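PLP-Dependent L-Arginine Hydroxylase MppP (Streptomyces wadayamensis, PDB 6C9B) catalyses the pyridoxal phosphate-dependent oxidation of L-arginine, acting as an oxidase that releases 4-hydroxy-2-ketoarginine and 2-ketoarginine. Local coordinates at residues A204-Q207 and R212-V215; L233-D238 and P242-Y247; H283-V288 and P303-S308. One frame throughout, in Å; residues are numbered along the deposited sequence. Where two conformers were deposited one is given.

The three contacts follow one another along the chain. Each closes its own loop, and none nests in or crosses another. Interaction 1 comes first and closes the turn between helix 202-209 and strand 212-218. Interaction 2 then closes the loop between strand 231-235 and helix 243-250. These two touch, because strands 212-218 and 231-235 are antiparallel neighbours in the seven-stranded sheet; Val-215 N and Val-234 O are 2.8 Å apart, a probable hydrogen bond. Interaction 3 closes a longer excursion between helix 256-291 and the loop before strand 309-314. It lies across the chain's centre from interaction 2, their own centres about 35 Å apart, and ties that helix to the five-stranded sheet.

Interaction 1: residues A204-Q207 and R212-V215; sequences AVLQ and RWVV
Helix residue Leu-206 and strand residue Trp-213 face each other with their CA atoms 7.1 Å apart, the nearest CA pair across 204-207 and 212-215. Both side chains leave the backbone toward the other segment. Leu-206 lies over one face of the indole. Its CB sits above the five-membered ring, 3.8 Å from the ring centroid and 14° off the normal, in a CH-pi contact. Its nearest ring atom is Trp-213 CD1, 3.7 Å from Leu-206 CB. Leu-206 CD1 reaches over the same face further along, 3.9 Å from Trp-213 CD2. That methyl also meets Val-215 CG2 at 3.7 Å, so one leucine packs on two residues of the strand. The contact belongs to a beta-alpha-beta unit: strand 184-188, helix 202-209, strand 212-218. It packs the crossover helix on the large seven-stranded sheet of a fold type I PLP enzyme. Leu-206 touches Leu-185 of the first strand as well. Trp-213 CG stands between the backbone N and the carbonyl carbon (chi1 55°), which carries the indole out toward the helix. Gln-207 reaches the six-membered ring with an extended chain. Its NE2 lies 4.1 Å from Trp-213 CZ2, and the amide plane is turned 65° from the ring. The same NE2 makes a weak hydrogen bond to Gly-76 O.

Interaction 2: residues L233-D238 and P242-Y247; sequences LVFSED and PVEKIY
Phe-235 holds CG between its backbone N and carbonyl carbon (chi1 55°), and Val-243 holds CG2 in the matching place on its own residue. These torsions set the Val-243 CG2 methyl over one face of the phenyl ring. The methyl lies 4.2 Å from the ring centroid and 19° off the normal, a CH-pi contact. It is displaced toward the CG-CD1 side, with Phe-235 CD1 4.1 Å from Val-243 CG2. Val-243 was modelled in two conformers, so the place of this methyl is less certain. Glu-244 comes to the far end of the ring and crosses it at about a right angle. Its extended chain brings both CG and the carboxylate carbon to the ring: Glu-244 CG and CD each lie 3.6 Å from Phe-235 CZ. The carboxylate plane is tilted 43° from the ring, and Glu-244 OE1 is 3.9 Å from Phe-235 CE2. The contact is a strand-loop-helix connection at the edge region of the seven-stranded sheet. Strand 231-235 runs antiparallel to both its neighbours, 84-87 and 212-218. Pro-242 occupies the N-cap position of helix 243-250, whose first turn packs on Phe-235. Val-243 also touches Ser-100 of helix 90-101. In the loop, Ser-236 OG donates to Asp-238 OD1 at 2.8 Å. Ser-236 OG is also hydrogen-bonded to Trp-213 N, which ties the loop to the neighbouring strand 212-218. Further along the helix, Tyr-247 OH is hydrogen-bonded to Ser-86 O of strand 84-87.

Interaction 3: residues H283-V288 and P303-S308; sequences HNRSVV and PESRSS
Arg-285 reaches from the long helix 256-291 into an ST turn, in the loop leading to strand 309-314 of the five-stranded sheet. Its CB points toward that loop. With CG anti to the backbone N (chi1 171°), the chain starts out toward the loop 303-308. The chain then bends about the CG-CD bond (chi3 -83°), and CD lies 3.6 Å from Ser-305 O. Beyond it, NE forms a salt bridge with Glu-310 OE1. The guanidinium lies with one face under Ser-305 O, which stands 3.1 Å above its plane. That oxygen lies over the face, offset toward the rim, and the angles at NE and NH2 are too poor for a hydrogen bond. The bonding is at the edge. Ser-307 O takes two hydrogen bonds end-on, from Arg-285 NH1 and from Arg-285 NH2, each 2.9 Å. The oxygen lies near the guanidinium plane, which probably helps to fix the rotation of the group. In the ST turn Ser-307 N donates to Ser-305 OG at 3.2 Å, which probably helps to place Ser-307. The two bonds reach Ser-307 O differently, with NH2 in the carbonyl plane and NH1 tilted 34° from it.

Interaction 1: residues A204-Q207 and R212-V215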
loop_
_atom_site.group_PDB
_atom_site.type_symbol
_atom_site.label_atom_id
_atom_site.label_comp_id
_atom_site.label_asym_id
_atom_site.label_seq_id
_atom_site.Cartn_x
_atom_site.Cartn_y
_atom_site.Cartn_z
ATOM N N ALA B 204 -10.409 -12.597 -22.614
ATOM C CA ALA B 204 -10.741 -12.977 -23.979
ATOM C C ALA B 204 -11.709 -11.982 -24.595
ATOM O O ALA B 204 -11.531 -11.558 -25.740
ATOM C CB ALA B 204 -11.320 -14.389 -23.986
ATOM N N VAL B 205 -12.724 -11.580 -23.830
ATOM C CA VAL B 205 -13.684 -10.585 -24.309
ATOM C C VAL B 205 -12.975 -9.271 -24.600
ATOM O O VAL B 205 -13.139 -8.675 -25.671
ATOM C CB VAL B 205 -14.821 -10.393 -23.288
ATOM C CG1 VAL B 205 -15.776 -9.298 -23.758
ATOM C CG2 VAL B 205 -15.579 -11.714 -23.077
ATOM N N LEU B 206 -12.178 -8.795 -23.650
ATOM C CA LEU B 206 -11.528 -7.496 -23.818
ATOM C C LEU B 206 -10.571 -7.492 -24.998
ATOM O O LEU B 206 -10.533 -6.529 -25.779
ATOM C CB LEU B 206 -10.777 -7.125 -22.539
ATOM C CG LEU B 206 -11.683 -6.851 -21.353
ATOM C CD1 LEU B 206 -10.859 -6.804 -20.090
ATOM C CD2 LEU B 206 -12.507 -5.574 -21.527
ATOM N N GLN B 207 -9.778 -8.551 -25.137
ATOM C CA GLN B 207 -8.824 -8.609 -26.237
ATOM C C GLN B 207 -9.534 -8.753 -27.578
ATOM O O GLN B 207 -9.091 -8.177 -28.578
ATOM C CB GLN B 207 -7.831 -9.750 -25.983
ATOM C CG GLN B 207 -6.935 -9.439 -24.779
ATOM C CD GLN B 207 -6.305 -10.657 -24.116
ATOM O OE1 GLN B 207 -6.788 -11.786 -24.240
ATOM N NE2 GLN B 207 -5.215 -10.422 -23.388
ATOM N N ARG B 212 -8.987 -0.201 -25.347
ATOM C CA ARG B 212 -8.036 0.040 -24.272
ATOM C C ARG B 212 -8.693 -0.395 -22.986
ATOM O O ARG B 212 -9.856 -0.060 -22.753
ATOM C CB ARG B 212 -7.676 1.517 -24.183
ATOM C CG ARG B 212 -7.089 2.087 -25.467
ATOM C CD ARG B 212 -7.252 3.609 -25.482
ATOM N NE ARG B 212 -6.437 4.257 -24.454
ATOM C CZ ARG B 212 -6.700 5.459 -23.948
ATOM N NH1 ARG B 212 -7.753 6.152 -24.360
ATOM N NH2 ARG B 212 -5.925 5.973 -23.016
ATOM N N TRP B 213 -7.967 -1.144 -22.151
ATOM C CA TRP B 213 -8.596 -1.669 -20.952
ATOM C C TRP B 213 -7.611 -1.817 -19.804
ATOM O O TRP B 213 -6.400 -1.950 -19.978
ATOM C CB TRP B 213 -9.286 -3.036 -21.201
ATOM C CG TRP B 213 -8.408 -4.114 -21.776
ATOM C CD1 TRP B 213 -8.314 -4.475 -23.104
ATOM C CD2 TRP B 213 -7.500 -4.991 -21.069
ATOM N NE1 TRP B 213 -7.412 -5.486 -23.262
ATOM C CE2 TRP B 213 -6.891 -5.824 -22.040
ATOM C CE3 TRP B 213 -7.125 -5.134 -19.726
ATOM C CZ2 TRP B 213 -5.942 -6.800 -21.712
ATOM C CZ3 TRP B 213 -6.167 -6.100 -19.402
ATOM C CH2 TRP B 213 -5.594 -6.922 -20.393
ATOM N N VAL B 214 -8.183 -1.814 -18.608
ATOM C CA VAL B 214 -7.458 -2.079 -17.372
ATOM C C VAL B 214 -8.378 -2.919 -16.514
ATOM O O VAL B 214 -9.574 -2.647 -16.448
ATOM C CB VAL B 214 -7.089 -0.777 -16.629
ATOM C CG1 VAL B 214 -6.517 -1.097 -15.237
ATOM C CG2 VAL B 214 -6.104 0.010 -17.409
ATOM N N VAL B 215 -7.826 -3.935 -15.851
ATOM C CA VAL B 215 -8.574 -4.718 -14.885
ATOM C C VAL B 215 -7.781 -4.718 -13.599
ATOM O O VAL B 215 -6.573 -4.944 -13.624
ATOM C CB VAL B 215 -8.819 -6.167 -15.337
ATOM C CG1 VAL B 215 -9.646 -6.921 -14.272
ATOM C CG2 VAL B 215 -9.520 -6.201 -16.693
#

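Interaction 2: residues L233-D238 and P242-Y247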
loop_
_atom_site.group_PDB
_atom_site.type_symbol
_atom_site.label_atom_id
_atom_site.label_comp_id
_atom_site.label_asym_id
_atom_site.label_seq_id
_atom_site.Cartn_x
_atom_site.Cartn_y
_atom_site.Cartn_z
ATOM N N LEU B 233 -2.917 -5.227 -11.135
ATOM C CA LEU B 233 -3.266 -4.210 -12.125
ATOM C C LEU B 233 -2.833 -4.734 -13.480
ATOM O O LEU B 233 -1.633 -4.889 -13.738
ATOM C CB LEU B 233 -2.595 -2.884 -11.771
ATOM C CG LEU B 233 -2.917 -1.625 -12.567
ATOM C CD1 LEU B 233 -4.348 -1.378 -12.669
ATOM C CD2 LEU B 233 -2.205 -0.415 -11.915
ATOM N N VAL B 234 -3.819 -5.090 -14.308
ATOM C CA VAL B 234 -3.606 -5.687 -15.616
ATOM C C VAL B 234 -4.059 -4.677 -16.662
ATOM O O VAL B 234 -5.123 -4.074 -16.508
ATOM C CB VAL B 234 -4.388 -7.011 -15.767
ATOM C CG1 VAL B 234 -3.874 -7.788 -16.955
ATOM C CG2 VAL B 234 -4.339 -7.875 -14.491
ATOM N N PHE B 235 -3.245 -4.455 -17.702
ATOM C CA PHE B 235 -3.559 -3.414 -18.679
ATOM C C PHE B 235 -3.278 -3.912 -20.094
ATOM O O PHE B 235 -2.405 -4.753 -20.318
ATOM C CB PHE B 235 -2.760 -2.136 -18.388
ATOM C CG PHE B 235 -1.274 -2.367 -18.324
ATOM C CD1 PHE B 235 -0.667 -2.762 -17.127
ATOM C CD2 PHE B 235 -0.485 -2.240 -19.453
ATOM C CE1 PHE B 235 0.679 -2.994 -17.082
ATOM C CE2 PHE B 235 0.874 -2.484 -19.398
ATOM C CZ PHE B 235 1.455 -2.858 -18.217
ATOM N N SER B 236 -4.053 -3.395 -21.037
ATOM C CA SER B 236 -3.829 -3.656 -22.451
ATOM C C SER B 236 -2.521 -3.015 -22.899
ATOM O O SER B 236 -2.054 -2.028 -22.325
ATOM C CB SER B 236 -5.008 -3.123 -23.271
ATOM O OG SER B 236 -5.150 -1.707 -23.191
ATOM N N GLU B 237 -1.919 -3.596 -23.943
ATOM C CA GLU B 237 -0.634 -3.083 -24.409
ATOM C C GLU B 237 -0.753 -1.643 -24.882
ATOM O O GLU B 237 0.194 -0.863 -24.747
ATOM C CB GLU B 237 -0.083 -3.953 -25.536
ATOM C CG GLU B 237 0.105 -5.408 -25.191
ATOM C CD GLU B 237 1.034 -6.107 -26.169
ATOM O OE1 GLU B 237 2.012 -6.742 -25.716
ATOM O OE2 GLU B 237 0.796 -6.002 -27.393
ATOM N N ASP B 238 -1.903 -1.274 -25.437
ATOM C CA ASP B 238 -2.142 0.072 -25.927
ATOM C C ASP B 238 -2.836 0.969 -24.903
ATOM O O ASP B 238 -3.497 1.937 -25.292
ATOM C CB ASP B 238 -2.986 0.008 -27.202
ATOM C CG ASP B 238 -4.379 -0.605 -26.965
ATOM O OD1 ASP B 238 -4.663 -1.105 -25.840
ATOM O OD2 ASP B 238 -5.198 -0.572 -27.912
ATOM N N PRO B 242 0.087 6.286 -18.081
ATOM C CA PRO B 242 1.395 6.004 -17.463
ATOM C C PRO B 242 1.343 5.116 -16.233
ATOM O O PRO B 242 2.016 5.398 -15.233
ATOM C CB PRO B 242 1.904 7.409 -17.111
ATOM C CG PRO B 242 0.658 8.174 -16.844
ATOM C CD PRO B 242 -0.334 7.678 -17.836
ATOM N N VAL B 243 0.580 4.021 -16.294
ATOM C CA VAL B 243 0.416 3.165 -15.117
ATOM C C VAL B 243 1.742 2.516 -14.725
ATOM O O VAL B 243 2.016 2.315 -13.545
ATOM C CB VAL B 243 -0.679 2.100 -15.347
ATOM C CG1 VAL B 243 -2.067 2.769 -15.404
ATOM C CG2 VAL B 243 -0.400 1.257 -16.606
ATOM N N GLU B 244 2.571 2.137 -15.698
ATOM C CA GLU B 244 3.831 1.490 -15.338
ATOM C C GLU B 244 4.778 2.443 -14.610
ATOM O O GLU B 244 5.459 2.052 -13.651
ATOM C CB GLU B 244 4.502 0.925 -16.589
ATOM C CG GLU B 244 3.779 -0.286 -17.129
ATOM C CD GLU B 244 4.199 -0.604 -18.544
ATOM O OE1 GLU B 244 3.778 0.112 -19.480
ATOM O OE2 GLU B 244 4.974 -1.558 -18.703
ATOM N N LYS B 245 4.865 3.690 -15.078
ATOM C CA LYS B 245 5.743 4.678 -14.452
ATOM C C LYS B 245 5.255 5.032 -13.056
ATOM O O LYS B 245 6.044 5.048 -12.107
ATOM C CB LYS B 245 5.830 5.927 -15.329
ATOM C CG LYS B 245 6.476 7.161 -14.684
ATOM C CD LYS B 245 7.872 6.924 -14.121
ATOM C CE LYS B 245 8.577 8.263 -13.844
ATOM N NZ LYS B 245 9.355 8.303 -12.569
ATOM N N ILE B 246 3.951 5.255 -12.892
ATOM C CA ILE B 246 3.456 5.644 -11.579
ATOM C C ILE B 246 3.546 4.461 -10.617
ATOM O O ILE B 246 3.956 4.624 -9.463
ATOM C CB ILE B 246 2.040 6.226 -11.674
ATOM C CG1 ILE B 246 2.130 7.578 -12.402
ATOM C CG2 ILE B 246 1.430 6.416 -10.269
ATOM C CD1 ILE B 246 0.767 8.233 -12.743
ATOM N N TYR B 247 3.266 3.248 -11.105
ATOM C CA TYR B 247 3.519 2.048 -10.297
ATOM C C TYR B 247 4.933 2.072 -9.746
ATOM O O TYR B 247 5.155 1.901 -8.538
ATOM C CB TYR B 247 3.296 0.779 -11.125
ATOM C CG TYR B 247 3.695 -0.500 -10.434
ATOM C CD1 TYR B 247 4.979 -0.985 -10.512
ATOM C CD2 TYR B 247 2.763 -1.229 -9.701
ATOM C CE1 TYR B 247 5.346 -2.169 -9.876
ATOM C CE2 TYR B 247 3.125 -2.406 -9.061
ATOM C CZ TYR B 247 4.414 -2.867 -9.157
ATOM O OH TYR B 247 4.762 -4.037 -8.517
#

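Interaction 3: residues H283-V288 and P303-S308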
loop_
_atom_site.group_PDB
_atom_site.type_symbol
_atom_site.label_atom_id
_atom_site.label_comp_id
_atom_site.label_asym_id
_atom_site.label_seq_id
_atom_site.Cartn_x
_atom_site.Cartn_y
_atom_site.Cartn_z
ATOM N N HIS B 283 -24.556 -20.288 3.003
ATOM C CA HIS B 283 -25.093 -20.604 4.319
ATOM C C HIS B 283 -25.288 -19.344 5.148
ATOM O O HIS B 283 -26.325 -19.159 5.798
ATOM C CB HIS B 283 -24.157 -21.550 5.053
ATOM C CG HIS B 283 -24.637 -21.881 6.423
ATOM N ND1 HIS B 283 -25.584 -22.851 6.654
ATOM C CD2 HIS B 283 -24.339 -21.348 7.631
ATOM C CE1 HIS B 283 -25.835 -22.922 7.948
ATOM N NE2 HIS B 283 -25.094 -22.023 8.565
ATOM N N ASN B 284 -24.286 -18.465 5.142
ATOM C CA ASN B 284 -24.358 -17.265 5.967
ATOM C C ASN B 284 -25.394 -16.288 5.428
ATOM O O ASN B 284 -26.106 -15.647 6.203
ATOM C CB ASN B 284 -22.988 -16.600 6.071
ATOM C CG ASN B 284 -22.102 -17.266 7.111
ATOM O OD1 ASN B 284 -22.512 -18.198 7.778
ATOM N ND2 ASN B 284 -20.880 -16.777 7.241
ATOM N N ARG B 285 -25.496 -16.154 4.104
ATOM C CA ARG B 285 -26.588 -15.369 3.538
ATOM C C ARG B 285 -27.940 -15.900 3.994
ATOM O O ARG B 285 -28.842 -15.124 4.337
ATOM C CB ARG B 285 -26.485 -15.384 2.012
ATOM C CG ARG B 285 -27.673 -14.780 1.301
ATOM C CD ARG B 285 -27.310 -14.438 -0.142
ATOM N NE ARG B 285 -26.651 -13.137 -0.195
ATOM C CZ ARG B 285 -25.358 -12.920 -0.438
ATOM N NH1 ARG B 285 -24.917 -11.672 -0.444
ATOM N NH2 ARG B 285 -24.516 -13.903 -0.733
ATOM N N SER B 286 -28.092 -17.227 4.025
ATOM C CA SER B 286 -29.346 -17.838 4.448
ATOM C C SER B 286 -29.643 -17.552 5.911
ATOM O O SER B 286 -30.808 -17.358 6.274
ATOM C CB SER B 286 -29.309 -19.346 4.212
ATOM O OG SER B 286 -28.948 -19.624 2.872
ATOM N N VAL B 287 -28.630 -17.562 6.787
ATOM C CA VAL B 287 -28.965 -17.306 8.189
ATOM C C VAL B 287 -29.403 -15.862 8.353
ATOM O O VAL B 287 -30.321 -15.576 9.129
ATOM C CB VAL B 287 -27.835 -17.675 9.188
ATOM C CG1 VAL B 287 -26.749 -18.536 8.593
ATOM C CG2 VAL B 287 -27.266 -16.464 9.902
ATOM N N VAL B 288 -28.793 -14.936 7.594
ATOM C CA VAL B 288 -29.202 -13.534 7.681
ATOM C C VAL B 288 -30.646 -13.374 7.228
ATOM O O VAL B 288 -31.441 -12.694 7.883
ATOM C CB VAL B 288 -28.265 -12.628 6.863
ATOM C CG1 VAL B 288 -28.799 -11.207 6.841
ATOM C CG2 VAL B 288 -26.870 -12.669 7.436
ATOM N N PRO B 303 -31.704 -10.012 -4.257
ATOM C CA PRO B 303 -32.070 -11.399 -3.948
ATOM C C PRO B 303 -31.134 -12.425 -4.551
ATOM O O PRO B 303 -30.976 -13.504 -3.966
ATOM C CB PRO B 303 -33.498 -11.535 -4.520
ATOM C CG PRO B 303 -33.713 -10.342 -5.408
ATOM C CD PRO B 303 -32.822 -9.266 -4.870
ATOM N N GLU B 304 -30.506 -12.130 -5.692
ATOM C CA GLU B 304 -29.658 -13.085 -6.396
ATOM C C GLU B 304 -28.171 -12.932 -6.085
ATOM O O GLU B 304 -27.356 -13.657 -6.663
ATOM C CB GLU B 304 -29.860 -12.947 -7.910
ATOM C CG GLU B 304 -31.289 -13.165 -8.373
ATOM C CD GLU B 304 -31.753 -14.600 -8.186
ATOM O OE1 GLU B 304 -31.919 -15.311 -9.202
ATOM O OE2 GLU B 304 -31.942 -15.022 -7.025
ATOM N N SER B 305 -27.792 -12.020 -5.205
ATOM C CA SER B 305 -26.365 -11.807 -4.944
ATOM C C SER B 305 -25.721 -13.054 -4.363
ATOM O O SER B 305 -26.310 -13.757 -3.528
ATOM C CB SER B 305 -26.153 -10.650 -3.976
ATOM O OG SER B 305 -24.754 -10.423 -3.784
ATOM N N ARG B 306 -24.492 -13.317 -4.804
ATOM C CA ARG B 306 -23.636 -14.344 -4.215
ATOM C C ARG B 306 -22.387 -13.757 -3.576
ATOM O O ARG B 306 -21.480 -14.500 -3.196
ATOM C CB ARG B 306 -23.273 -15.369 -5.290
ATOM C CG ARG B 306 -24.522 -16.022 -5.870
ATOM C CD ARG B 306 -24.245 -17.087 -6.875
ATOM N NE ARG B 306 -25.007 -18.286 -6.536
ATOM C CZ ARG B 306 -25.371 -19.221 -7.406
ATOM N NH1 ARG B 306 -25.052 -19.103 -8.688
ATOM N NH2 ARG B 306 -26.065 -20.276 -6.991
ATOM N N SER B 307 -22.315 -12.436 -3.427
ATOM C CA SER B 307 -21.120 -11.832 -2.874
ATOM C C SER B 307 -21.098 -11.977 -1.351
ATOM O O SER B 307 -22.072 -12.393 -0.710
ATOM C CB SER B 307 -21.045 -10.364 -3.272
ATOM O OG SER B 307 -21.749 -9.590 -2.329
ATOM N N SER B 308 -19.970 -11.601 -0.773
ATOM C CA SER B 308 -19.727 -11.790 0.650
ATOM C C SER B 308 -20.251 -10.650 1.500
ATOM O O SER B 308 -19.928 -10.577 2.683
ATOM C CB SER B 308 -18.236 -11.951 0.924
ATOM O OG SER B 308 -17.526 -10.773 0.535
#